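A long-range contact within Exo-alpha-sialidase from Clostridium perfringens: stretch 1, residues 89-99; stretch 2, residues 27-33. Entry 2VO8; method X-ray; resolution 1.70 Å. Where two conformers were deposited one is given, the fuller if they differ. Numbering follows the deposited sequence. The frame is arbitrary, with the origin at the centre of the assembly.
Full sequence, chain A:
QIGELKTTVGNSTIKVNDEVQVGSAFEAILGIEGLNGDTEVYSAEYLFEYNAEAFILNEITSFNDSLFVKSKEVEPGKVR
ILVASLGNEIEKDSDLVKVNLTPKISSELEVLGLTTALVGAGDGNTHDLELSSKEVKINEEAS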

# COMPACT_ATOMS: atom_id res chain seq x y z
N GLU A 89 6.92 -3.82 -17.89
CA GLU A 89 7.53 -3.01 -16.85
C GLU A 89 6.49 -2.08 -16.18
O GLU A 89 5.64 -1.49 -16.85
CB GLU A 89 8.64 -2.16 -17.50
CG GLU A 89 9.65 -1.72 -16.54
CD GLU A 89 10.68 -0.79 -17.18
OE1 GLU A 89 10.99 -0.94 -18.41
OE2 GLU A 89 11.13 0.10 -16.46
N ILE A 90 6.59 -1.96 -14.87
CA ILE A 90 5.73 -1.16 -14.02
C ILE A 90 6.22 0.28 -14.15
O ILE A 90 7.37 0.53 -14.01
CB ILE A 90 5.80 -1.71 -12.54
CG1 ILE A 90 5.03 -3.04 -12.46
CG2 ILE A 90 5.22 -0.72 -11.52
CD1 ILE A 90 4.99 -3.71 -11.13
N GLU A 91 5.34 1.22 -14.45
CA GLU A 91 5.78 2.61 -14.61
C GLU A 91 6.28 3.26 -13.29
O GLU A 91 5.90 2.84 -12.19
CB GLU A 91 4.66 3.42 -15.24
CG GLU A 91 4.16 2.83 -16.55
CD GLU A 91 3.20 3.76 -17.24
OE1 GLU A 91 2.03 3.37 -17.46
OE2 GLU A 91 3.61 4.90 -17.54
N LYS A 92 7.10 4.30 -13.42
CA LYS A 92 7.93 4.82 -12.33
C LYS A 92 7.08 5.48 -11.20
O LYS A 92 7.50 5.52 -10.04
CB LYS A 92 8.95 5.82 -12.87
CG LYS A 92 9.85 5.30 -14.03
CD LYS A 92 11.04 4.41 -13.56
CE LYS A 92 11.86 3.88 -14.77
NZ LYS A 92 12.29 2.47 -14.52
N ASP A 93 5.93 6.01 -11.58
CA ASP A 93 5.07 6.78 -10.62
C ASP A 93 3.67 6.17 -10.49
O ASP A 93 2.70 6.87 -10.14
CB ASP A 93 4.98 8.23 -11.08
CG ASP A 93 6.24 9.06 -10.68
OD1 ASP A 93 7.30 8.54 -10.34
OD2 ASP A 93 6.13 10.28 -10.73
N SER A 94 3.57 4.87 -10.77
CA SER A 94 2.26 4.21 -10.82
C SER A 94 1.67 3.91 -9.42
O SER A 94 2.37 3.66 -8.48
CB SER A 94 2.23 2.92 -11.69
OG SER A 94 3.49 2.34 -11.95
N ASP A 95 0.34 3.91 -9.38
CA ASP A 95 -0.42 3.38 -8.28
C ASP A 95 -0.63 1.87 -8.55
O ASP A 95 -0.88 1.44 -9.71
CB ASP A 95 -1.73 4.16 -8.14
CG ASP A 95 -1.50 5.61 -7.68
OD1 ASP A 95 -0.37 5.93 -7.30
OD2 ASP A 95 -2.43 6.41 -7.69
N LEU A 96 -0.45 1.09 -7.49
CA LEU A 96 -0.35 -0.37 -7.60
C LEU A 96 -1.46 -1.17 -6.88
O LEU A 96 -1.90 -2.20 -7.37
CB LEU A 96 1.01 -0.82 -7.09
CG LEU A 96 2.25 -0.34 -7.86
CD1 LEU A 96 3.50 -0.90 -7.26
CD2 LEU A 96 2.14 -0.79 -9.35
N VAL A 97 -1.91 -0.68 -5.72
CA VAL A 97 -2.79 -1.47 -4.86
C VAL A 97 -3.86 -0.58 -4.23
O VAL A 97 -3.57 0.57 -3.88
CB VAL A 97 -2.02 -2.15 -3.72
CG1 VAL A 97 -3.04 -3.01 -2.80
CG2 VAL A 97 -0.84 -2.95 -4.23
N LYS A 98 -5.09 -1.10 -4.15
CA LYS A 98 -6.21 -0.45 -3.44
C LYS A 98 -6.45 -1.28 -2.18
O LYS A 98 -6.74 -2.47 -2.28
CB LYS A 98 -7.49 -0.52 -4.27
CG LYS A 98 -7.46 0.18 -5.62
CD LYS A 98 -8.85 0.21 -6.26
CE LYS A 98 -9.03 -0.64 -7.52
NZ LYS A 98 -10.10 0.04 -8.35
N VAL A 99 -6.36 -0.66 -1.00
CA VAL A 99 -6.68 -1.35 0.26
C VAL A 99 -7.99 -0.75 0.79
O VAL A 99 -8.08 0.44 1.07
CB VAL A 99 -5.55 -1.22 1.34
CG1 VAL A 99 -5.91 -1.99 2.63
CG2 VAL A 99 -4.24 -1.67 0.82
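Stretch 2, residues 27-33: EAILGIE

Stretch 2 is extended along its whole length, Glu 27 to Glu 33, and runs antiparallel to the strand formed by Asp 95 to Val 99: the N-to-C directions differ by 161°, and the axes approach to 4.4 Å. Before that strand, stretch 1 is loop. Ile 90 opens the contact, its CG2 lying 3.9 Å from CD1 of Ile 32. A type I turn follows from Glu 91 to Ser 94, tied by a very short bond from Ser 94 OG to Glu 91 O (2.5 Å). Ile 32 packs against this turn; its CD1 is 3.4 Å from Glu 91 O and its CG1 is 3.6 Å from Lys 92 O. At Asp 93 the chains draw close, CA to CA of Glu 33 being 4.1 Å, and a water donates to both carboxylates, at 2.6 Å from Asp 93 OD2 and 2.6 Å from Glu 33 OE2.

Pairing begins where Ile 32 N donates to Ser 94 O (3.0 Å, 168°). Asp 95 faces Gly 31 as a non-hydrogen-bonded pair, CA to CA 4.1 Å. This approach leaves no room for a side chain on Gly 31: an ideal CB would lie 2.7 Å from Ser 94 O and 2.9 Å from Asp 95 OD1.

The register shifts by one between Asp 95 and Val 97, a beta bulge. Its signature is Leu 30 O, which accepts from both Leu 96 N (2.8 Å) and Val 97 N (3.1 Å). Leu 30 N returns a bond to Val 97 O (2.8 Å). Lys 98 pairs with Ile 29 without hydrogen bonds, CA to CA 4.8 Å. Val 99, the last residue of stretch 1, makes reciprocal bonds to Ala 28, N to O and O to N both 2.8 Å, while Val 99 CG2 reaches Leu 30 CD1 at 4.0 Å.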

# COMPACT_ATOMS: atom_id res chain seq x y z
N GLU A 27 -10.72 3.86 0.59
CA GLU A 27 -9.57 3.25 -0.07
C GLU A 27 -8.23 3.89 0.42
O GLU A 27 -8.18 5.12 0.43
CB GLU A 27 -9.71 3.50 -1.62
CG GLU A 27 -10.65 2.46 -2.38
CD GLU A 27 -12.15 2.86 -2.55
OE1 GLU A 27 -12.96 1.98 -2.91
OE2 GLU A 27 -12.56 4.03 -2.37
N ALA A 28 -7.23 3.12 0.81
CA ALA A 28 -5.85 3.59 0.77
C ALA A 28 -5.15 3.08 -0.48
O ALA A 28 -5.21 1.89 -0.79
CB ALA A 28 -5.10 3.15 2.02
N ILE A 29 -4.50 3.99 -1.20
CA ILE A 29 -3.92 3.67 -2.50
C ILE A 29 -2.40 3.60 -2.41
O ILE A 29 -1.73 4.60 -2.18
CB ILE A 29 -4.31 4.72 -3.56
CG1 ILE A 29 -5.83 4.77 -3.71
CG2 ILE A 29 -3.65 4.40 -4.89
CD1 ILE A 29 -6.32 5.88 -4.62
N LEU A 30 -1.86 2.40 -2.61
CA LEU A 30 -0.44 2.16 -2.45
C LEU A 30 0.28 2.22 -3.80
O LEU A 30 -0.20 1.67 -4.79
CB LEU A 30 -0.17 0.84 -1.79
CG LEU A 30 -1.04 0.39 -0.63
CD1 LEU A 30 -0.44 -0.89 -0.06
CD2 LEU A 30 -1.05 1.55 0.42
N GLY A 31 1.41 2.91 -3.86
CA GLY A 31 2.12 3.01 -5.14
C GLY A 31 3.61 3.23 -4.99
O GLY A 31 4.19 2.95 -3.94
N ILE A 32 4.20 3.68 -6.09
CA ILE A 32 5.64 4.03 -6.13
C ILE A 32 5.77 5.41 -6.78
O ILE A 32 4.84 5.89 -7.46
CB ILE A 32 6.45 2.94 -6.86
CG1 ILE A 32 5.97 2.71 -8.30
CG2 ILE A 32 6.47 1.59 -6.07
CD1 ILE A 32 6.92 1.79 -9.10
N GLU A 33 6.91 6.07 -6.56
CA GLU A 33 7.14 7.41 -7.13
C GLU A 33 8.65 7.66 -7.18
O GLU A 33 9.40 7.12 -6.39
CB GLU A 33 6.42 8.49 -6.32
CG GLU A 33 6.59 9.95 -6.80
CD GLU A 33 7.89 10.59 -6.31
OE1 GLU A 33 8.40 10.19 -5.25
OE2 GLU A 33 8.42 11.48 -7.01
O HOH W 1 2.19 6.48 -6.65
O HOH W 2 8.00 11.61 -9.59